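Long-range contacts in siroheme decarboxylase (Hydrogenobacter thermophilus, PDB 4CH7), which catalyses the decarboxylation of siroheme to 12,18-didecarboxysiroheme, a step in heme d1 biosynthesis: residues C88-H93 / F105-V109; L116-V120 / Y132-R136; V176-G181 / I317-S321. One frame throughout, in Å; residues are numbered along the deposited sequence.

Contact 1 of 3, residues C88-H93 / F105-V109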
loop_
_atom_site.group_PDB
_atom_site.type_symbol
_atom_site.label_atom_id
_atom_site.label_comp_id
_atom_site.label_asym_id
_atom_site.label_seq_id
_atom_site.Cartn_x
_atom_site.Cartn_y
_atom_site.Cartn_z
ATOM N N CYS A 88 15.999 1.900 -1.429
ATOM C CA CYS A 88 15.347 2.055 -0.135
ATOM C C CYS A 88 14.276 0.993 0.079
ATOM O O CYS A 88 13.341 0.878 -0.714
ATOM C CB CYS A 88 14.735 3.447 0.004
ATOM S SG CYS A 88 13.924 3.727 1.592
ATOM N N PRO A 89 14.416 0.209 1.160
ATOM C CA PRO A 89 13.483 -0.863 1.520
ATOM C C PRO A 89 12.114 -0.311 1.900
ATOM O O PRO A 89 11.142 -1.064 1.928
ATOM C CB PRO A 89 14.142 -1.505 2.747
ATOM C CG PRO A 89 15.597 -1.110 2.662
ATOM C CD PRO A 89 15.566 0.269 2.079
ATOM N N GLY A 90 12.045 0.986 2.191
ATOM C CA GLY A 90 10.789 1.619 2.557
ATOM C C GLY A 90 10.018 2.196 1.382
ATOM O O GLY A 90 8.898 2.688 1.551
ATOM N N VAL A 91 10.615 2.142 0.194
ATOM C CA VAL A 91 9.947 2.604 -1.020
ATOM C C VAL A 91 9.189 1.454 -1.682
ATOM O O VAL A 91 9.795 0.470 -2.107
ATOM C CB VAL A 91 10.939 3.226 -2.019
ATOM C CG1 VAL A 91 10.236 3.562 -3.325
ATOM C CG2 VAL A 91 11.572 4.470 -1.421
ATOM N N SER A 92 7.866 1.580 -1.760
ATOM C CA SER A 92 7.016 0.523 -2.307
ATOM C C SER A 92 6.814 0.683 -3.811
ATOM O O SER A 92 7.106 -0.228 -4.589
ATOM C CB SER A 92 5.661 0.509 -1.598
ATOM O OG SER A 92 5.002 1.755 -1.731
ATOM N N HIS A 93 6.311 1.844 -4.215
ATOM C CA HIS A 93 6.137 2.145 -5.626
ATOM C C HIS A 93 7.052 3.293 -6.014
ATOM O O HIS A 93 7.277 4.201 -5.218
ATOM C CB HIS A 93 4.684 2.521 -5.917
ATOM C CG HIS A 93 3.690 1.537 -5.386
ATOM N ND1 HIS A 93 3.333 0.396 -6.072
ATOM C CD2 HIS A 93 2.981 1.522 -4.233
ATOM C CE1 HIS A 93 2.446 -0.280 -5.362
ATOM N NE2 HIS A 93 2.214 0.381 -4.245
ATOM N N PHE A 105 7.440 8.570 -5.702
ATOM C CA PHE A 105 7.489 7.289 -5.013
ATOM C C PHE A 105 6.770 7.318 -3.670
ATOM O O PHE A 105 6.592 8.375 -3.059
ATOM C CB PHE A 105 8.930 6.781 -4.866
ATOM C CG PHE A 105 9.830 7.691 -4.086
ATOM C CD1 PHE A 105 10.486 8.742 -4.711
ATOM C CD2 PHE A 105 10.047 7.475 -2.733
ATOM C CE1 PHE A 105 11.327 9.577 -3.997
ATOM C CE2 PHE A 105 10.887 8.302 -2.009
ATOM C CZ PHE A 105 11.531 9.354 -2.643
ATOM N N THR A 106 6.336 6.142 -3.233
ATOM C CA THR A 106 5.712 5.994 -1.929
ATOM C C THR A 106 6.765 5.540 -0.932
ATOM O O THR A 106 7.415 4.512 -1.131
ATOM C CB THR A 106 4.559 4.978 -1.963
ATOM O OG1 THR A 106 3.527 5.454 -2.837
ATOM C CG2 THR A 106 3.986 4.774 -0.567
ATOM N N LEU A 107 6.946 6.321 0.129
ATOM C CA LEU A 107 7.925 5.990 1.155
ATOM C C LEU A 107 7.233 5.649 2.462
ATOM O O LEU A 107 6.346 6.377 2.907
ATOM C CB LEU A 107 8.895 7.153 1.376
ATOM C CG LEU A 107 9.890 7.005 2.530
ATOM C CD1 LEU A 107 10.783 5.796 2.313
ATOM C CD2 LEU A 107 10.724 8.262 2.688
ATOM N N ALA A 108 7.635 4.535 3.065
ATOM C CA ALA A 108 7.154 4.163 4.392
ATOM C C ALA A 108 8.346 4.005 5.326
ATOM O O ALA A 108 9.290 3.278 5.013
ATOM C CB ALA A 108 6.356 2.877 4.330
ATOM N N VAL A 109 8.302 4.680 6.471
ATOM C CA VAL A 109 9.414 4.652 7.415
ATOM C C VAL A 109 8.992 4.019 8.740
ATOM O O VAL A 109 7.990 4.424 9.330
ATOM C CB VAL A 109 9.974 6.072 7.664
ATOM C CG1 VAL A 109 11.023 6.053 8.763
ATOM C CG2 VAL A 109 10.558 6.646 6.381
#

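Contact 2 of 3, residues L116-V120 / Y132-R136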
loop_
_atom_site.group_PDB
_atom_site.type_symbol
_atom_site.label_atom_id
_atom_site.label_comp_id
_atom_site.label_asym_id
_atom_site.label_seq_id
_atom_site.Cartn_x
_atom_site.Cartn_y
_atom_site.Cartn_z
ATOM N N LEU A 116 10.255 10.763 8.826
ATOM C CA LEU A 116 10.143 10.653 7.376
ATOM C C LEU A 116 10.773 11.855 6.670
ATOM O O LEU A 116 11.484 11.698 5.678
ATOM C CB LEU A 116 8.674 10.494 6.975
ATOM C CG LEU A 116 8.358 10.287 5.494
ATOM C CD1 LEU A 116 7.308 9.206 5.317
ATOM C CD2 LEU A 116 7.882 11.580 4.877
ATOM N N GLU A 117 10.511 13.049 7.199
ATOM C CA GLU A 117 11.048 14.291 6.644
ATOM C C GLU A 117 12.574 14.337 6.636
ATOM O O GLU A 117 13.180 14.927 5.738
ATOM C CB GLU A 117 10.508 15.495 7.417
ATOM C CG GLU A 117 9.156 16.000 6.934
ATOM C CD GLU A 117 7.994 15.123 7.365
ATOM O OE1 GLU A 117 8.214 14.141 8.101
ATOM O OE2 GLU A 117 6.852 15.426 6.968
ATOM N N ASP A 118 13.191 13.729 7.647
ATOM C CA ASP A 118 14.646 13.660 7.716
ATOM C C ASP A 118 15.175 12.698 6.654
ATOM O O ASP A 118 16.143 12.998 5.955
ATOM C CB ASP A 118 15.105 13.212 9.107
ATOM C CG ASP A 118 14.838 14.256 10.176
ATOM O OD1 ASP A 118 15.121 15.448 9.933
ATOM O OD2 ASP A 118 14.345 13.882 11.262
ATOM N N VAL A 119 14.525 11.541 6.548
ATOM C CA VAL A 119 14.878 10.525 5.559
ATOM C C VAL A 119 14.918 11.089 4.139
ATOM O O VAL A 119 15.883 10.870 3.411
ATOM C CB VAL A 119 13.903 9.327 5.617
ATOM C CG1 VAL A 119 14.191 8.340 4.506
ATOM C CG2 VAL A 119 13.985 8.639 6.968
ATOM N N VAL A 120 13.877 11.824 3.758
ATOM C CA VAL A 120 13.797 12.387 2.413
ATOM C C VAL A 120 14.797 13.525 2.201
ATOM O O VAL A 120 15.305 13.709 1.095
ATOM C CB VAL A 120 12.362 12.860 2.062
ATOM C CG1 VAL A 120 11.363 11.748 2.302
ATOM C CG2 VAL A 120 11.972 14.088 2.869
ATOM N N TYR A 132 11.568 19.032 -3.668
ATOM C CA TYR A 132 10.801 17.809 -3.465
ATOM C C TYR A 132 9.509 18.053 -2.694
ATOM O O TYR A 132 9.344 19.086 -2.038
ATOM C CB TYR A 132 11.641 16.722 -2.785
ATOM C CG TYR A 132 12.178 17.086 -1.417
ATOM C CD1 TYR A 132 11.437 16.839 -0.268
ATOM C CD2 TYR A 132 13.436 17.651 -1.274
ATOM C CE1 TYR A 132 11.929 17.161 0.981
ATOM C CE2 TYR A 132 13.935 17.973 -0.029
ATOM C CZ TYR A 132 13.177 17.728 1.093
ATOM O OH TYR A 132 13.673 18.052 2.334
ATOM N N LEU A 133 8.592 17.095 -2.786
ATOM C CA LEU A 133 7.309 17.196 -2.106
ATOM C C LEU A 133 7.135 16.048 -1.121
ATOM O O LEU A 133 7.554 14.919 -1.389
ATOM C CB LEU A 133 6.165 17.188 -3.119
ATOM C CG LEU A 133 6.164 18.306 -4.158
ATOM C CD1 LEU A 133 5.016 18.132 -5.129
ATOM C CD2 LEU A 133 6.096 19.662 -3.484
ATOM N N VAL A 134 6.530 16.349 0.023
ATOM C CA VAL A 134 6.215 15.333 1.015
ATOM C C VAL A 134 4.717 15.377 1.293
ATOM O O VAL A 134 4.242 16.196 2.086
ATOM C CB VAL A 134 7.031 15.527 2.310
ATOM C CG1 VAL A 134 6.582 14.544 3.373
ATOM C CG2 VAL A 134 8.515 15.352 2.024
ATOM N N LEU A 135 3.977 14.500 0.618
ATOM C CA LEU A 135 2.520 14.514 0.675
ATOM C C LEU A 135 1.973 13.286 1.395
ATOM O O LEU A 135 2.264 12.152 1.013
ATOM C CB LEU A 135 1.934 14.584 -0.739
ATOM C CG LEU A 135 2.556 15.620 -1.676
ATOM C CD1 LEU A 135 1.918 15.564 -3.054
ATOM C CD2 LEU A 135 2.440 17.011 -1.091
ATOM N N ARG A 136 1.183 13.515 2.439
ATOM C CA ARG A 136 0.532 12.419 3.143
ATOM C C ARG A 136 -0.922 12.293 2.711
ATOM O O ARG A 136 -1.747 13.162 2.998
ATOM C CB ARG A 136 0.639 12.603 4.655
ATOM C CG ARG A 136 2.021 12.279 5.194
ATOM C CD ARG A 136 2.115 12.490 6.691
ATOM N NE ARG A 136 3.435 12.123 7.195
ATOM C CZ ARG A 136 4.498 12.919 7.137
ATOM N NH1 ARG A 136 4.401 14.125 6.595
ATOM N NH2 ARG A 136 5.665 12.511 7.615
#

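Contact 3 of 3, residues V176-G181 / I317-S321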
loop_
_atom_site.group_PDB
_atom_site.type_symbol
_atom_site.label_atom_id
_atom_site.label_comp_id
_atom_site.label_asym_id
_atom_site.label_seq_id
_atom_site.Cartn_x
_atom_site.Cartn_y
_atom_site.Cartn_z
ATOM N N VAL A 176 4.035 -9.431 13.802
ATOM C CA VAL A 176 3.833 -8.836 12.482
ATOM C C VAL A 176 4.912 -9.297 11.504
ATOM O O VAL A 176 4.614 -9.644 10.359
ATOM C CB VAL A 176 3.822 -7.297 12.556
ATOM C CG1 VAL A 176 3.815 -6.693 11.163
ATOM C CG2 VAL A 176 2.618 -6.812 13.344
ATOM N N SER A 177 6.157 -9.315 11.972
ATOM C CA SER A 177 7.304 -9.698 11.150
ATOM C C SER A 177 7.156 -11.068 10.486
ATOM O O SER A 177 7.379 -11.208 9.281
ATOM C CB SER A 177 8.584 -9.662 11.987
ATOM O OG SER A 177 9.676 -10.204 11.269
ATOM N N ILE A 178 6.767 -12.069 11.271
ATOM C CA ILE A 178 6.711 -13.444 10.779
ATOM C C ILE A 178 5.358 -13.850 10.186
ATOM O O ILE A 178 5.268 -14.858 9.484
ATOM C CB ILE A 178 7.091 -14.463 11.876
ATOM C CG1 ILE A 178 5.923 -14.688 12.839
ATOM C CG2 ILE A 178 8.340 -14.016 12.628
ATOM C CD1 ILE A 178 5.958 -16.039 13.516
ATOM N N THR A 179 4.312 -13.075 10.466
ATOM C CA THR A 179 2.967 -13.397 9.981
ATOM C C THR A 179 2.587 -12.667 8.691
ATOM O O THR A 179 1.667 -13.085 7.991
ATOM C CB THR A 179 1.882 -13.105 11.045
ATOM O OG1 THR A 179 1.944 -11.729 11.446
ATOM C CG2 THR A 179 2.058 -14.003 12.257
ATOM N N GLN A 180 3.301 -11.589 8.379
ATOM C CA GLN A 180 2.948 -10.712 7.258
ATOM C C GLN A 180 2.982 -11.381 5.879
ATOM O O GLN A 180 2.335 -10.904 4.945
ATOM C CB GLN A 180 3.837 -9.462 7.252
ATOM C CG GLN A 180 5.334 -9.750 7.123
ATOM C CD GLN A 180 6.184 -8.493 7.182
ATOM O OE1 GLN A 180 5.802 -7.447 6.661
ATOM N NE2 GLN A 180 7.345 -8.594 7.818
ATOM N N GLY A 181 3.720 -12.480 5.755
ATOM C CA GLY A 181 3.889 -13.141 4.470
ATOM C C GLY A 181 2.729 -14.025 4.055
ATOM O O GLY A 181 1.604 -13.838 4.515
ATOM N N ILE A 317 6.376 -3.581 0.858
ATOM C CA ILE A 317 7.379 -3.599 1.907
ATOM C C ILE A 317 7.157 -4.735 2.896
ATOM O O ILE A 317 6.026 -5.172 3.121
ATOM C CB ILE A 317 7.382 -2.270 2.677
ATOM C CG1 ILE A 317 5.990 -1.979 3.245
ATOM C CG2 ILE A 317 7.816 -1.130 1.769
ATOM C CD1 ILE A 317 5.929 -0.740 4.108
ATOM N N LYS A 318 8.250 -5.223 3.472
ATOM C CA LYS A 318 8.164 -6.119 4.610
ATOM C C LYS A 318 8.336 -5.258 5.849
ATOM O O LYS A 318 9.274 -4.464 5.934
ATOM C CB LYS A 318 9.253 -7.189 4.553
ATOM C CG LYS A 318 9.344 -7.909 3.219
ATOM C CD LYS A 318 8.013 -8.527 2.821
ATOM C CE LYS A 318 7.665 -9.719 3.697
ATOM N NZ LYS A 318 6.433 -10.409 3.223
ATOM N N TYR A 319 7.419 -5.394 6.799
ATOM C CA TYR A 319 7.471 -4.580 8.004
ATOM C C TYR A 319 8.500 -5.115 8.991
ATOM O O TYR A 319 8.686 -6.327 9.108
ATOM C CB TYR A 319 6.094 -4.502 8.667
ATOM C CG TYR A 319 5.038 -3.830 7.818
ATOM C CD1 TYR A 319 5.027 -2.452 7.648
ATOM C CD2 TYR A 319 4.043 -4.572 7.198
ATOM C CE1 TYR A 319 4.060 -1.835 6.875
ATOM C CE2 TYR A 319 3.073 -3.963 6.424
ATOM C CZ TYR A 319 3.087 -2.595 6.266
ATOM O OH TYR A 319 2.125 -1.980 5.497
ATOM N N PHE A 320 9.177 -4.201 9.678
ATOM C CA PHE A 320 10.072 -4.544 10.780
ATOM C C PHE A 320 11.225 -5.465 10.388
ATOM O O PHE A 320 11.698 -6.261 11.199
ATOM C CB PHE A 320 9.272 -5.134 11.941
ATOM C CG PHE A 320 8.207 -4.214 12.463
ATOM C CD1 PHE A 320 8.497 -2.883 12.738
ATOM C CD2 PHE A 320 6.912 -4.672 12.662
ATOM C CE1 PHE A 320 7.519 -2.024 13.220
ATOM C CE2 PHE A 320 5.926 -3.823 13.140
ATOM C CZ PHE A 320 6.230 -2.496 13.419
ATOM N N SER A 321 11.663 -5.361 9.137
ATOM C CA SER A 321 12.902 -6.005 8.722
ATOM C C SER A 321 14.053 -5.084 9.099
ATOM O O SER A 321 13.858 -3.880 9.264
ATOM C CB SER A 321 12.903 -6.281 7.220
ATOM O OG SER A 321 12.772 -5.083 6.479
#

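Contact 1 of 3, residues C88-H93 / F105-V109
Three backbone hydrogen bonds tie Gly90, Ser92 and His93 to Thr106 and Ala108: Ala108 N to Gly90 O at 2.7 Å, Ser92 N to Thr106 O at 3.0 Å and Thr106 N to His93 O at 2.9 Å. Between them, Val91 and Leu107 form an antiparallel non-hydrogen-bonded pair, and the CA-H of Val91 leans on Thr106 O. A type I turn from Cys88 to Val91 leads into the strand; Gly90 CA comes 3.3 Å from Ala108 O in a CA-H...O contact. The side chains of Val91 and Phe105 cross at about a right angle; Phe105 CG, set between its backbone N and carbonyl carbon (chi1 60°), turns the ring so that CD2 lies 3.6 Å from Val91 CG2. Leu107 CD1 reaches Cys88 SG at 3.8 Å. Alongside Thr106, Ser92 OG lies against CB and CG2, and the His93 ring edge faces Thr106 OG1, 4.2 Å from CD2; His93 is probably an active-site residue. This hairpin belongs to the AsnC-like ligand-binding domain. Strand 65-71 pairs with the far side of strand 103-109, Val85 of helix 75-87 touches Val91 and Phe105, and Met123 of helix 116-126 meets Cys88 and Leu107.

Contact 2 of 3, residues L116-V120 / Y132-R136
Arg136 NH2 is held by two acidic residues: it donates to Glu117 OE1 at 3.1 Å, more weakly to Glu117 OE2, and forms a second salt bridge with Asp65, so its charge is probably shared between two carboxylates. NH1 completes the end-on grip on Glu117, reaching OE2 at 2.8 Å. NH1 meets OE2, and NH2 meets OE1, on the syn side, and the two flat groups are nearly coplanar, 13° apart, which gives a bidentate salt bridge. Glu117 bends at chi2 (76°) to bring its carboxylate round to the strand, whereas Arg136 stays extended from CG to NE. Beneath the bridge Leu116 CD2 touches Val134 CG1 at 3.6 Å, the two side chains sliding past each other in opposite directions, and it lies equally near Arg136 NH2. One turn further along the helix, Val120 CG2 touches Tyr132 CE1 at 3.6 Å and Val134 CG2 at 3.8 Å. Leu133 and Leu135 point to the other side of the strand. Helix segment 116-120 runs at 158° to strand 132-135, axes 10.1 Å apart, with an apolar seam closed by a salt bridge: the helix-on-sheet layering of the ferredoxin-like alpha+beta fold of AsnC-like domains.

Contact 3 of 3, residues V176-G181 / I317-S321
Gln180 reaches with its amide to the backbone of Tyr319 and binds it twice: OE1 accepts from Tyr319 N at 2.6 Å, and NE2 donates to Tyr319 O at 2.9 Å. The first bond is the straighter, 164° at the hydrogen against 146°, and its donor comes in the carbonyl plane on a lone pair of OE1. NE2 also donates to Ser177 O at 3.0 Å, so three bonds fix the rotation of the amide. With CG between the backbone N and carbonyl carbon (chi1 60°) and the chain extended beyond it, the side chain spans from residues 176-181 to the loop. This joins the second NirDL-like helix-turn-helix domain, through helix 170-179, to the linker between strand 303-314 and helix 323-335. Lys318, bent at chi2 and chi3, crosses Gln180 obliquely; its CE comes 4.0 Å from Gln180 CD and its NZ 3.9 Å from Gly181 CA. On the other side of the amide, Val176 CG1 rests against both Tyr319 CB and Phe320 CD2, each 4.0 Å away, and meets the Phe320 ring obliquely. Tyr64 completes the aromatic group: its ring stands edge-to-face with that of Tyr319, and its hydroxyl is hydrogen-bonded to Phe320 N.

In the fold
Contact 1 is the buried one, a backbone-bonded hairpin in the eight-stranded barrel. Contact 2, partly buried, belongs to the same AsnC-like domain and reaches the same sheet, but joins helix to strand through side chains alone, apolar below and charged at the rim. The two meet where Leu107 CD2 packs on Val120 CG1 at 3.6 Å, so helix 116-126 packs on strand 103-109 as well as strand 132-139. Contact 3 lies at the surface and bridges a helix-turn-helix domain to a loop, relying on a side-chain amide that grips backbone. It touches contact 1 through Ile317, whose CD1 lies 3.6 Å from Ala108 CB, but stays about 10 Å from contact 2 between nearest atoms.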